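Local atomic coordinates of putative curved DNA-binding protein (Chaetomium thermophilum var. thermophilum DSM 1495, PDB entry 4IPA), a protein that is probably an Arx1-type ribosome biogenesis factor with a methionine aminopeptidase-like fold, and may bind DNA. Residues A[62-65]-A[66-70]; A[293-296]-A[297-301]; A[52-55]-A[56-60]; A[218-222]-A[223-227]; A[97-100]-A[101-104]. All blocks are in the same frame, centred on the assembly; numbering follows the deposited sequence.

Contact 1: residues A[62-65]-A[66-70]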
loop_
_atom_site.group_PDB
_atom_site.type_symbol
_atom_site.label_atom_id
_atom_site.label_comp_id
_atom_site.label_asym_id
_atom_site.label_seq_id
_atom_site.Cartn_x
_atom_site.Cartn_y
_atom_site.Cartn_z
ATOM N N LYS A 62 6.554 16.925 -4.666
ATOM C CA LYS A 62 7.524 17.697 -5.379
ATOM C C LYS A 62 8.734 16.858 -5.760
ATOM O O LYS A 62 9.133 16.863 -6.869
ATOM C CB LYS A 62 7.904 18.944 -4.600
ATOM C CG LYS A 62 9.213 19.561 -4.987
ATOM C CD LYS A 62 9.629 20.631 -4.023
ATOM C CE LYS A 62 10.145 21.834 -4.753
ATOM N NZ LYS A 62 11.331 22.331 -4.050
ATOM N N LEU A 63 9.288 16.145 -4.826
ATOM C CA LEU A 63 10.327 15.204 -5.103
ATOM C C LEU A 63 10.003 14.192 -6.169
ATOM O O LEU A 63 10.838 13.875 -6.947
ATOM C CB LEU A 63 10.666 14.476 -3.864
ATOM C CG LEU A 63 11.722 15.265 -3.214
ATOM C CD1 LEU A 63 11.748 14.949 -1.750
ATOM C CD2 LEU A 63 12.955 14.784 -3.927
ATOM N N MET A 64 8.790 13.685 -6.161
ATOM C CA MET A 64 8.349 12.715 -7.098
ATOM C C MET A 64 8.362 13.275 -8.488
ATOM O O MET A 64 8.786 12.647 -9.412
ATOM C CB MET A 64 6.946 12.273 -6.766
ATOM C CG MET A 64 6.350 11.255 -7.691
ATOM S SD MET A 64 7.031 9.625 -7.440
ATOM C CE MET A 64 6.129 9.108 -6.050
ATOM N N GLU A 65 7.879 14.478 -8.614
ATOM C CA GLU A 65 7.895 15.096 -9.932
ATOM C C GLU A 65 9.319 15.343 -10.441
ATOM O O GLU A 65 9.615 15.059 -11.600
ATOM C CB GLU A 65 7.051 16.363 -9.958
ATOM C CG GLU A 65 5.574 16.098 -9.747
ATOM C CD GLU A 65 4.720 17.339 -9.970
ATOM O OE1 GLU A 65 5.282 18.413 -10.277
ATOM O OE2 GLU A 65 3.483 17.238 -9.847
ATOM N N GLU A 66 10.203 15.840 -9.580
ATOM C CA GLU A 66 11.607 16.006 -9.961
ATOM C C GLU A 66 12.198 14.676 -10.440
ATOM O O GLU A 66 12.797 14.603 -11.518
ATOM C CB GLU A 66 12.446 16.546 -8.797
ATOM C CG GLU A 66 12.053 17.936 -8.303
ATOM C CD GLU A 66 12.670 18.279 -6.939
ATOM O OE1 GLU A 66 13.565 17.536 -6.472
ATOM O OE2 GLU A 66 12.260 19.293 -6.329
ATOM N N GLU A 67 12.030 13.629 -9.634
ATOM C CA GLU A 67 12.559 12.311 -9.986
ATOM C C GLU A 67 11.990 11.869 -11.318
ATOM O O GLU A 67 12.715 11.352 -12.168
ATOM C CB GLU A 67 12.248 11.271 -8.910
ATOM C CG GLU A 67 13.019 11.455 -7.621
ATOM C CD GLU A 67 14.525 11.486 -7.853
ATOM O OE1 GLU A 67 15.023 10.745 -8.728
ATOM O OE2 GLU A 67 15.212 12.264 -7.168
ATOM N N LEU A 68 10.691 12.093 -11.500
ATOM C CA LEU A 68 10.003 11.680 -12.721
ATOM C C LEU A 68 10.561 12.411 -13.940
ATOM O O LEU A 68 10.743 11.819 -15.000
ATOM C CB LEU A 68 8.483 11.898 -12.600
ATOM C CG LEU A 68 7.726 10.836 -11.794
ATOM C CD1 LEU A 68 6.289 11.206 -11.553
ATOM C CD2 LEU A 68 7.808 9.483 -12.504
ATOM N N SER A 69 10.839 13.698 -13.789
ATOM C CA SER A 69 11.321 14.480 -14.923
ATOM C C SER A 69 12.746 14.077 -15.312
ATOM O O SER A 69 13.235 14.465 -16.374
ATOM C CB SER A 69 11.271 15.980 -14.626
ATOM O OG SER A 69 12.324 16.335 -13.754
ATOM N N LYS A 70 13.405 13.303 -14.452
ATOM C CA LYS A 70 14.769 12.863 -14.719
ATOM C C LYS A 70 14.857 11.544 -15.481
ATOM O O LYS A 70 15.955 11.086 -15.783
ATOM C CB LYS A 70 15.566 12.778 -13.417
ATOM C CG LYS A 70 15.752 14.135 -12.740
ATOM C CD LYS A 70 16.843 14.124 -11.667
ATOM C CE LYS A 70 16.462 13.303 -10.444
ATOM N NZ LYS A 70 17.065 13.887 -9.202
HETATM O O HOH W 1 13.242 19.921 -3.315
#
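Glu66 OE2 is approached along the whole outer length of the Lys62 side chain, one helical turn back. The direct ion pair is long, with Lys62 NZ 3.9 Å from Glu66 OE2, and a water bridges the pair, accepting a hydrogen bond from Lys62 NZ (3.2 Å) and donating one to Glu66 OE2 (3.2 Å). The oxygen lies nearer still to aliphatic carbon, with Lys62 CG 3.3 Å from Glu66 OE2. Glu66 CG is anti to its own carbonyl carbon (chi1 -63°), and the extended chain beyond it runs back past Lys62 O. The lysine bends at its last two torsions, which brings NZ round to the water.

Backbone bonds between residues four apart hold this i to i+4 spacing, as in Glu67 N to Leu63 O (2.9 Å). At the helix end Ser69 OG donates to Glu66 O over 2.9 Å, and Lys70 NZ reaches Glu67 OE2 (3.2 Å) from above the carboxylate plane. On another side of the helix the contact is apolar: Met64 CG meets Leu68 CD1 at 3.9 Å.

Helix 53-69 is thus amphipathic here. Met64 packs on Phe81 of strand 79-88 and on Leu120 and Ala122 of strand 115-124, Leu68 leans with it on Ile35 of helix 23-46, and Glu65 forms a salt bridge with Lys298 of helix 286-299.

Contact 2: residues A[293-296]-A[297-301]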
loop_
_atom_site.group_PDB
_atom_site.type_symbol
_atom_site.label_atom_id
_atom_site.label_comp_id
_atom_site.label_asym_id
_atom_site.label_seq_id
_atom_site.Cartn_x
_atom_site.Cartn_y
_atom_site.Cartn_z
ATOM N N SER A 293 -11.048 16.747 -16.417
ATOM C CA SER A 293 -10.045 16.811 -17.474
ATOM C C SER A 293 -8.661 17.058 -16.922
ATOM O O SER A 293 -7.704 16.451 -17.373
ATOM C CB SER A 293 -10.398 17.870 -18.516
ATOM O OG SER A 293 -11.566 17.464 -19.196
ATOM N N GLU A 294 -8.560 17.943 -15.944
ATOM C CA GLU A 294 -7.281 18.155 -15.271
ATOM C C GLU A 294 -6.708 16.825 -14.753
ATOM O O GLU A 294 -5.502 16.575 -14.847
ATOM C CB GLU A 294 -7.426 19.135 -14.101
ATOM C CG GLU A 294 -6.156 19.278 -13.278
ATOM C CD GLU A 294 -6.344 20.121 -12.027
ATOM O OE1 GLU A 294 -7.493 20.472 -11.706
ATOM O OE2 GLU A 294 -5.338 20.437 -11.358
ATOM N N VAL A 295 -7.584 15.978 -14.217
ATOM C CA VAL A 295 -7.144 14.738 -13.592
ATOM C C VAL A 295 -6.821 13.679 -14.645
ATOM O O VAL A 295 -5.823 12.970 -14.543
ATOM C CB VAL A 295 -8.194 14.202 -12.614
ATOM C CG1 VAL A 295 -7.882 12.755 -12.247
ATOM C CG2 VAL A 295 -8.264 15.075 -11.380
ATOM N N GLN A 296 -7.662 13.582 -15.667
ATOM C CA GLN A 296 -7.403 12.631 -16.732
ATOM C C GLN A 296 -6.016 12.857 -17.320
ATOM O O GLN A 296 -5.250 11.912 -17.521
ATOM C CB GLN A 296 -8.451 12.742 -17.838
ATOM C CG GLN A 296 -8.088 11.936 -19.077
ATOM C CD GLN A 296 -9.261 11.760 -20.025
ATOM O OE1 GLN A 296 -10.101 12.648 -20.158
ATOM N NE2 GLN A 296 -9.328 10.603 -20.684
ATOM N N LYS A 297 -5.689 14.118 -17.572
ATOM C CA LYS A 297 -4.411 14.462 -18.174
ATOM C C LYS A 297 -3.216 14.262 -17.249
ATOM O O LYS A 297 -2.179 13.761 -17.667
ATOM C CB LYS A 297 -4.451 15.883 -18.738
ATOM C CG LYS A 297 -5.348 16.008 -19.970
ATOM C CD LYS A 297 -5.719 17.468 -20.241
ATOM C CE LYS A 297 -5.981 17.733 -21.734
ATOM N NZ LYS A 297 -6.378 19.157 -22.006
ATOM N N LYS A 298 -3.342 14.641 -15.989
ATOM C CA LYS A 298 -2.201 14.509 -15.104
ATOM C C LYS A 298 -2.052 13.072 -14.551
ATOM O O LYS A 298 -0.960 12.511 -14.534
ATOM C CB LYS A 298 -2.289 15.545 -13.984
ATOM C CG LYS A 298 -1.244 15.392 -12.889
ATOM C CD LYS A 298 -0.372 16.631 -12.788
ATOM C CE LYS A 298 0.121 16.860 -11.369
ATOM N NZ LYS A 298 1.591 16.654 -11.243
ATOM N N PHE A 299 -3.156 12.468 -14.130
ATOM C CA PHE A 299 -3.077 11.226 -13.370
ATOM C C PHE A 299 -3.607 10.012 -14.122
ATOM O O PHE A 299 -3.336 8.878 -13.730
ATOM C CB PHE A 299 -3.832 11.379 -12.037
ATOM C CG PHE A 299 -3.306 12.483 -11.177
ATOM C CD1 PHE A 299 -2.049 12.381 -10.587
ATOM C CD2 PHE A 299 -4.047 13.636 -10.974
ATOM C CE1 PHE A 299 -1.552 13.404 -9.820
ATOM C CE2 PHE A 299 -3.545 14.664 -10.196
ATOM C CZ PHE A 299 -2.307 14.546 -9.622
ATOM N N GLY A 300 -4.369 10.241 -15.188
ATOM C CA GLY A 300 -5.038 9.142 -15.851
ATOM C C GLY A 300 -5.967 8.426 -14.885
ATOM O O GLY A 300 -6.905 9.016 -14.352
ATOM N N THR A 301 -5.698 7.153 -14.630
ATOM C CA THR A 301 -6.563 6.375 -13.761
ATOM C C THR A 301 -5.886 6.073 -12.418
ATOM O O THR A 301 -6.331 5.197 -11.667
ATOM C CB THR A 301 -6.956 5.072 -14.448
ATOM O OG1 THR A 301 -5.763 4.407 -14.871
ATOM C CG2 THR A 301 -7.811 5.366 -15.689
#
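Val295 O receives the shortest hydrogen bond of this helix end, from Phe299 N at 2.7 Å with an N-H...O angle of 159°. The same oxygen takes a second, weak bond from Gly300 N. That N-H is shared, because it also makes a weak bond to Gln296 O, 3.0 Å from Gly300 N at an angle of only 130°. Just before it the pattern is regular: Lys297 N donates to Ser293 O and Lys298 N to Glu294 O, each pair 3.1 Å apart. The bonding changes from single to divided here, and Gly300, with positive phi, is the first residue to leave helical phi/psi.

Side chains pack outward from this backbone. The aliphatic chain of Lys297 runs back beside Ser293 O, with Lys297 CD 3.6 Å from that oxygen. Lys298 CG is anti to its backbone N (chi1 172°) and sits 3.4 Å above the plane of the Phe299 ring, over its centre. From the preceding turn Val295 CG1 crosses to Phe299 CD2 at 4.1 Å. The ring also meets that of Phe304, nearly parallel to it.

Polar ends find partners elsewhere: Lys298 NZ pairs with Glu65 and Glu294 OE2 accepts from Glu310 N. The charge of Lys298 is therefore probably balanced by Glu65, while Arg276, bonded to Gly300 O, brings positive charge to the C-terminal end of the helix, where it is likely to be electrostatically favourable.

Contact 3: residues A[52-55]-A[56-60]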
loop_
_atom_site.group_PDB
_atom_site.type_symbol
_atom_site.label_atom_id
_atom_site.label_comp_id
_atom_site.label_asym_id
_atom_site.label_seq_id
_atom_site.Cartn_x
_atom_site.Cartn_y
_atom_site.Cartn_z
ATOM N N LYS A 52 4.845 19.264 10.141
ATOM C CA LYS A 52 3.484 19.358 9.654
ATOM C C LYS A 52 3.265 18.377 8.508
ATOM O O LYS A 52 3.976 18.417 7.499
ATOM C CB LYS A 52 3.214 20.783 9.169
ATOM C CG LYS A 52 3.491 21.849 10.208
ATOM C CD LYS A 52 3.592 23.231 9.585
ATOM C CE LYS A 52 2.282 23.650 8.934
ATOM N NZ LYS A 52 2.417 24.968 8.246
ATOM N N ILE A 53 2.263 17.519 8.654
ATOM C CA ILE A 53 1.939 16.548 7.625
ATOM C C ILE A 53 1.775 17.159 6.230
ATOM O O ILE A 53 2.257 16.585 5.246
ATOM C CB ILE A 53 0.685 15.714 8.009
ATOM C CG1 ILE A 53 1.015 14.816 9.198
ATOM C CG2 ILE A 53 0.234 14.843 6.850
ATOM C CD1 ILE A 53 -0.147 13.956 9.665
ATOM N N ILE A 54 1.101 18.305 6.129
ATOM C CA ILE A 54 0.855 18.879 4.809
ATOM C C ILE A 54 2.154 19.285 4.111
ATOM O O ILE A 54 2.245 19.232 2.886
ATOM C CB ILE A 54 -0.144 20.073 4.818
ATOM C CG1 ILE A 54 -0.617 20.370 3.391
ATOM C CG2 ILE A 54 0.487 21.322 5.390
ATOM C CD1 ILE A 54 -2.089 20.384 3.243
ATOM N N ASP A 55 3.155 19.683 4.892
ATOM C CA ASP A 55 4.447 20.043 4.338
ATOM C C ASP A 55 5.168 18.821 3.777
ATOM O O ASP A 55 5.763 18.883 2.696
ATOM C CB ASP A 55 5.317 20.732 5.392
ATOM C CG ASP A 55 4.831 22.130 5.722
ATOM O OD1 ASP A 55 4.028 22.685 4.939
ATOM O OD2 ASP A 55 5.260 22.675 6.762
ATOM N N ILE A 56 5.115 17.719 4.520
ATOM C CA ILE A 56 5.734 16.469 4.095
ATOM C C ILE A 56 5.120 15.931 2.797
ATOM O O ILE A 56 5.845 15.586 1.867
ATOM C CB ILE A 56 5.646 15.405 5.201
ATOM C CG1 ILE A 56 6.145 15.985 6.530
ATOM C CG2 ILE A 56 6.463 14.179 4.817
ATOM C CD1 ILE A 56 5.937 15.076 7.733
ATOM N N CYS A 57 3.790 15.874 2.734
ATOM C CA CYS A 57 3.095 15.428 1.527
ATOM C C CYS A 57 3.441 16.310 0.334
ATOM O O CYS A 57 3.702 15.805 -0.764
ATOM C CB CYS A 57 1.577 15.422 1.727
ATOM S SG CYS A 57 0.974 14.283 2.972
ATOM N N GLU A 58 3.430 17.627 0.535
ATOM C CA GLU A 58 3.772 18.528 -0.561
ATOM C C GLU A 58 5.210 18.302 -1.023
ATOM O O GLU A 58 5.489 18.241 -2.223
ATOM C CB GLU A 58 3.554 19.997 -0.178
ATOM C CG GLU A 58 2.082 20.414 -0.108
ATOM C CD GLU A 58 1.881 21.890 0.275
ATOM O OE1 GLU A 58 2.844 22.543 0.724
ATOM O OE2 GLU A 58 0.750 22.394 0.129
ATOM N N GLN A 59 6.123 18.171 -0.069
ATOM C CA GLN A 59 7.530 17.959 -0.409
ATOM C C GLN A 59 7.752 16.614 -1.101
ATOM O O GLN A 59 8.551 16.510 -2.040
ATOM C CB GLN A 59 8.423 18.075 0.828
ATOM C CG GLN A 59 9.921 17.943 0.529
ATOM C CD GLN A 59 10.418 18.955 -0.509
ATOM O OE1 GLN A 59 9.862 20.041 -0.658
ATOM N NE2 GLN A 59 11.462 18.587 -1.232
ATOM N N GLY A 60 7.042 15.592 -0.638
ATOM C CA GLY A 60 7.143 14.275 -1.243
ATOM C C GLY A 60 6.683 14.343 -2.685
ATOM O O GLY A 60 7.343 13.791 -3.578
#
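Ile53 and Cys57 form the close-packed side of this first part of helix 53-69. Ile53 CG2, placed anti to the backbone N, points along the helix to Cys57 SG at 4.0 Å, while beneath them Cys57 N bonds almost straight to Ile53 O (3.0 Å, 175°). Ile56 adds to the apolar surface, with its CG1 3.4 Å from Lys52 O at the N-cap position. Val87 of strand 79-88 covers both Ile53 and Ile56, and Val43 and Leu46 of helix 23-46 cover Ile56 as well.

The other side is charged and partly open to solvent, though Ile54 beneath it is buried. Glu58 CG rests 3.2 Å from Ile54 O, and from there the extended chain carries Glu58 OE2 past Ile54 CG1 at 4.1 Å. Two carboxylates stand close here, Asp55 OD1 lying 4.4 Å from Glu58 OE1, and the NH2 of Arg100 makes salt bridges to both oxygens. Lys52 NZ forms a long ion pair with Asp55 OD2, 3.9 Å away. Putting an alanine at Glu58 would probably leave Arg100 held by Asp55 alone of these two acids and expose the flank of Ile54.

Bringing two acids together would be costly by itself, but the shared guanidinium very likely offsets their repulsion. The negative charge of Asp55, in the first turn of the helix, is probably favourable there too.

Contact 4: residues A[218-222]-A[223-227]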
loop_
_atom_site.group_PDB
_atom_site.type_symbol
_atom_site.label_atom_id
_atom_site.label_comp_id
_atom_site.label_asym_id
_atom_site.label_seq_id
_atom_site.Cartn_x
_atom_site.Cartn_y
_atom_site.Cartn_z
ATOM N N TRP A 218 -4.068 -6.154 -4.630
ATOM C CA TRP A 218 -4.649 -6.031 -5.968
ATOM C C TRP A 218 -3.674 -6.412 -7.070
ATOM O O TRP A 218 -2.492 -6.077 -7.018
ATOM C CB TRP A 218 -5.060 -4.594 -6.254
ATOM C CG TRP A 218 -6.205 -4.056 -5.485
ATOM C CD1 TRP A 218 -6.148 -3.347 -4.329
ATOM C CD2 TRP A 218 -7.590 -4.129 -5.845
ATOM N NE1 TRP A 218 -7.415 -2.989 -3.926
ATOM C CE2 TRP A 218 -8.320 -3.453 -4.844
ATOM C CE3 TRP A 218 -8.285 -4.709 -6.911
ATOM C CZ2 TRP A 218 -9.706 -3.334 -4.878
ATOM C CZ3 TRP A 218 -9.672 -4.590 -6.947
ATOM C CH2 TRP A 218 -10.363 -3.908 -5.936
ATOM N N LEU A 219 -4.197 -7.078 -8.088
ATOM C CA LEU A 219 -3.474 -7.257 -9.323
ATOM C C LEU A 219 -3.249 -5.879 -9.940
ATOM O O LEU A 219 -4.151 -5.053 -9.956
ATOM C CB LEU A 219 -4.299 -8.130 -10.274
ATOM C CG LEU A 219 -3.645 -8.533 -11.596
ATOM C CD1 LEU A 219 -2.466 -9.473 -11.347
ATOM C CD2 LEU A 219 -4.668 -9.191 -12.524
ATOM N N PHE A 220 -2.042 -5.616 -10.419
ATOM C CA PHE A 220 -1.789 -4.406 -11.201
ATOM C C PHE A 220 -1.745 -4.782 -12.688
ATOM O O PHE A 220 -1.465 -5.932 -13.048
ATOM C CB PHE A 220 -0.452 -3.738 -10.837
ATOM C CG PHE A 220 -0.408 -3.110 -9.460
ATOM C CD1 PHE A 220 -1.491 -3.185 -8.594
ATOM C CD2 PHE A 220 0.733 -2.433 -9.041
ATOM C CE1 PHE A 220 -1.442 -2.603 -7.324
ATOM C CE2 PHE A 220 0.791 -1.842 -7.775
ATOM C CZ PHE A 220 -0.303 -1.929 -6.912
ATOM N N ASP A 221 -2.015 -3.809 -13.544
ATOM C CA ASP A 221 -1.761 -3.954 -14.966
ATOM C C ASP A 221 -1.568 -2.565 -15.561
ATOM O O ASP A 221 -1.559 -1.569 -14.830
ATOM C CB ASP A 221 -2.895 -4.695 -15.662
ATOM C CG ASP A 221 -2.441 -5.375 -16.954
ATOM O OD1 ASP A 221 -1.297 -5.129 -17.403
ATOM O OD2 ASP A 221 -3.232 -6.147 -17.531
ATOM N N LYS A 222 -1.385 -2.494 -16.873
ATOM C CA LYS A 222 -1.144 -1.213 -17.511
ATOM C C LYS A 222 -2.283 -0.268 -17.146
ATOM O O LYS A 222 -3.446 -0.612 -17.322
ATOM C CB LYS A 222 -1.028 -1.353 -19.035
ATOM C CG LYS A 222 -0.274 -0.195 -19.655
ATOM C CD LYS A 222 -0.352 -0.166 -21.175
ATOM C CE LYS A 222 0.474 0.996 -21.706
ATOM N NZ LYS A 222 0.012 1.458 -23.049
ATOM N N ASN A 223 -1.938 0.905 -16.615
ATOM C CA ASN A 223 -2.926 1.878 -16.178
ATOM C C ASN A 223 -3.909 1.314 -15.164
ATOM O O ASN A 223 -5.053 1.755 -15.107
ATOM C CB ASN A 223 -3.717 2.403 -17.381
ATOM C CG ASN A 223 -2.872 3.229 -18.312
ATOM O OD1 ASN A 223 -2.134 4.129 -17.878
ATOM N ND2 ASN A 223 -2.957 2.928 -19.605
ATOM N N GLU A 224 -3.495 0.334 -14.369
ATOM C CA GLU A 224 -4.431 -0.221 -13.387
ATOM C C GLU A 224 -3.765 -0.641 -12.078
ATOM O O GLU A 224 -2.864 -1.494 -12.062
ATOM C CB GLU A 224 -5.210 -1.399 -13.996
ATOM C CG GLU A 224 -6.245 -2.021 -13.065
ATOM C CD GLU A 224 -7.404 -1.086 -12.763
ATOM O OE1 GLU A 224 -8.433 -1.180 -13.481
ATOM O OE2 GLU A 224 -7.288 -0.257 -11.818
ATOM N N ILE A 225 -4.213 -0.052 -10.973
ATOM C CA ILE A 225 -3.737 -0.500 -9.661
ATOM C C ILE A 225 -4.824 -1.202 -8.850
ATOM O O ILE A 225 -4.624 -1.528 -7.690
ATOM C CB ILE A 225 -3.022 0.623 -8.859
ATOM C CG1 ILE A 225 -3.829 1.928 -8.878
ATOM C CG2 ILE A 225 -1.620 0.863 -9.434
ATOM C CD1 ILE A 225 -5.244 1.809 -8.272
ATOM N N GLU A 226 -5.969 -1.443 -9.480
ATOM C CA GLU A 226 -7.031 -2.249 -8.880
ATOM C C GLU A 226 -7.570 -3.228 -9.902
ATOM O O GLU A 226 -8.719 -3.110 -10.331
ATOM C CB GLU A 226 -8.158 -1.368 -8.344
ATOM C CG GLU A 226 -7.771 -0.627 -7.081
ATOM C CD GLU A 226 -8.823 0.354 -6.605
ATOM O OE1 GLU A 226 -9.687 0.752 -7.413
ATOM O OE2 GLU A 226 -8.771 0.732 -5.417
ATOM N N GLY A 227 -6.723 -4.194 -10.274
ATOM C CA GLY A 227 -6.970 -5.117 -11.380
ATOM C C GLY A 227 -8.029 -6.186 -11.171
ATOM O O GLY A 227 -8.827 -6.109 -10.242
#
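Trp218 lays its indole across the aliphatic part of Glu226. The CB of Glu226 is 3.7 Å from the centroid of the six-membered ring of Trp218, only 14° off the ring normal, which defines a CH-pi contact over the face. Glu226 CG follows over the same face, and the Glu226 carboxylate is turned 33° from the indole plane. Gly227 O lies at the ring edge, in plane, 3.7 Å from Trp218 CZ3. A second CH-pi contact sets Ile225 CG2 squarely over the Phe220 ring, 3.8 Å from its centroid.

A tight reversal of the chain brings these pairs together. Asp221 to Glu224 is a type II beta turn, closed by Glu224 N to Asp221 O (2.8 Å) and Asp221 N to Glu224 O (2.9 Å), the hydrogen-bonded antiparallel pair. Farther from the turn, Gly227 N bonds to Leu219 O at 2.7 Å. Glu224, bent at chi2, turns OE2 back to accept from Glu226 N.

With a serine in place of Trp218, the Glu226 methylenes would probably lose their flat support, opening a gap beside a chain then held chiefly by its carboxylate. Carbon thus covers the indole while charge is carried past it: the Glu226 carboxylate pairs with Arg275 and bonds to Tyr331, which probably fixes its direction.

Contact 5: residues A[97-100]-A[101-104]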
loop_
_atom_site.group_PDB
_atom_site.type_symbol
_atom_site.label_atom_id
_atom_site.label_comp_id
_atom_site.label_asym_id
_atom_site.label_seq_id
_atom_site.Cartn_x
_atom_site.Cartn_y
_atom_site.Cartn_z
ATOM N N THR A 97 -3.749 12.656 3.306
ATOM C CA THR A 97 -3.131 13.713 2.494
ATOM C C THR A 97 -4.063 14.932 2.391
ATOM O O THR A 97 -4.721 15.142 1.377
ATOM C CB THR A 97 -2.701 13.198 1.085
ATOM O OG1 THR A 97 -2.399 14.302 0.220
ATOM C CG2 THR A 97 -3.797 12.355 0.448
ATOM N N PRO A 98 -4.099 15.754 3.454
ATOM C CA PRO A 98 -5.146 16.766 3.645
ATOM C C PRO A 98 -4.999 18.031 2.789
ATOM O O PRO A 98 -3.947 18.272 2.192
ATOM C CB PRO A 98 -5.022 17.104 5.129
ATOM C CG PRO A 98 -3.571 16.927 5.423
ATOM C CD PRO A 98 -3.097 15.785 4.533
ATOM N N LEU A 99 -6.063 18.831 2.730
ATOM C CA LEU A 99 -6.019 20.123 2.022
ATOM C C LEU A 99 -5.281 21.193 2.818
ATOM O O LEU A 99 -5.349 21.228 4.045
ATOM C CB LEU A 99 -7.418 20.621 1.704
ATOM C CG LEU A 99 -8.232 19.737 0.761
ATOM C CD1 LEU A 99 -9.537 20.414 0.391
ATOM C CD2 LEU A 99 -7.415 19.424 -0.487
ATOM N N ARG A 100 -4.581 22.070 2.116
ATOM C CA ARG A 100 -3.946 23.214 2.766
ATOM C C ARG A 100 -4.983 24.198 3.320
ATOM O O ARG A 100 -4.761 24.806 4.371
ATOM C CB ARG A 100 -2.965 23.930 1.822
ATOM C CG ARG A 100 -2.153 25.010 2.520
ATOM C CD ARG A 100 -0.881 25.383 1.763
ATOM N NE ARG A 100 0.206 24.427 1.965
ATOM C CZ ARG A 100 0.872 24.267 3.106
ATOM N NH1 ARG A 100 0.559 24.987 4.174
ATOM N NH2 ARG A 100 1.851 23.374 3.185
ATOM N N SER A 101 -6.119 24.322 2.629
ATOM C CA SER A 101 -7.188 25.249 3.024
ATOM C C SER A 101 -8.099 24.728 4.143
ATOM O O SER A 101 -8.951 25.460 4.643
ATOM C CB SER A 101 -8.048 25.618 1.810
ATOM O OG SER A 101 -8.735 24.473 1.314
ATOM N N ASP A 102 -7.956 23.458 4.503
ATOM C CA ASP A 102 -8.577 22.951 5.732
ATOM C C ASP A 102 -7.603 23.267 6.853
ATOM O O ASP A 102 -6.687 22.490 7.121
ATOM C CB ASP A 102 -8.817 21.441 5.648
ATOM C CG ASP A 102 -10.056 21.090 4.843
ATOM O OD1 ASP A 102 -10.889 21.986 4.587
ATOM O OD2 ASP A 102 -10.206 19.913 4.481
ATOM N N GLU A 103 -7.789 24.422 7.485
ATOM C CA GLU A 103 -6.791 24.974 8.398
ATOM C C GLU A 103 -6.387 24.036 9.531
ATOM O O GLU A 103 -5.205 23.885 9.812
ATOM C CB GLU A 103 -7.261 26.307 8.977
ATOM C CG GLU A 103 -6.987 27.499 8.082
ATOM C CD GLU A 103 -7.551 28.791 8.654
ATOM O OE1 GLU A 103 -7.961 28.790 9.840
ATOM O OE2 GLU A 103 -7.588 29.801 7.915
ATOM N N LYS A 104 -7.361 23.418 10.183
ATOM C CA LYS A 104 -7.063 22.529 11.301
ATOM C C LYS A 104 -6.287 21.272 10.853
ATOM O O LYS A 104 -5.259 20.908 11.446
ATOM C CB LYS A 104 -8.346 22.137 12.052
ATOM C CG LYS A 104 -8.089 21.173 13.229
ATOM C CD LYS A 104 -9.305 20.291 13.564
ATOM C CE LYS A 104 -9.011 19.372 14.754
ATOM N NZ LYS A 104 -7.639 18.755 14.703
HETATM O O HOH W 2 -8.031 17.981 4.114
#
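Leu99 and Asp102 meet across a tight reversal of the chain, their CA atoms 5.3 Å apart. The direct backbone bond is weak: Asp102 N lies 3.5 Å from Leu99 O at an N-H...O angle of 141°. Arg100 and Ser101 between them have backbone torsions close to those of a type I beta turn.

A water supplies a shorter link. It accepts from Leu99 N at 2.6 Å and donates to Asp102 OD2 at 2.9 Å, tying the side chain of the fourth residue to the backbone of the first.

Van der Waals contact is modest. Asp102 CG is anti to its carbonyl carbon (chi1 -79°), which folds the carboxylate back toward Leu99, where Asp102 OD2 comes within 4.0 Å of Leu99 CB. Ser101 OG approaches the same Leu99 CB at 4.1 Å.

Ionic and polar bonds to other parts of the chain come next. Asp102 OD1 forms a salt bridge with Arg270, and a sulfate ion, probably from the crystallisation liquor, is bound about 5 Å from the Asp102 side chain. Ser101 OG and Arg100 N each bond to a carboxylate oxygen of Glu312.

The turn belongs to the long loop joining strand 79-88 to strand 115-124. Leu99 packs on Glu312 and Lys316 of helix 312-324, while Arg100 reaches Asp55 and Glu58 of helix 53-69, so the loop touches two helices.

In the fold
Along the chain the order is contact 3, contact 1, contact 5, contact 4, contact 2. Contacts 3 and 1 are successive parts of helix 53-69, their centres about 15 Å apart, and both belong, with contact 5, to the M24 metallopeptidase-like region. Contact 5 touches contact 3, centres about 11 Å apart, through Arg100. Contact 2, on helix 286-299, joins contact 1 by the Lys298 to Glu65 salt bridge and contact 4 by a probable hydrogen bond between Thr301 OG1 and Asn223 O, centres about 17 Å apart in each pair. Contact 4 covers the last part of strand 210-220 and the loop leading to strand 230-232. Polar links 5-3, 1-2 and 2-4, with the continuous helix joining 3 to 1, form one series.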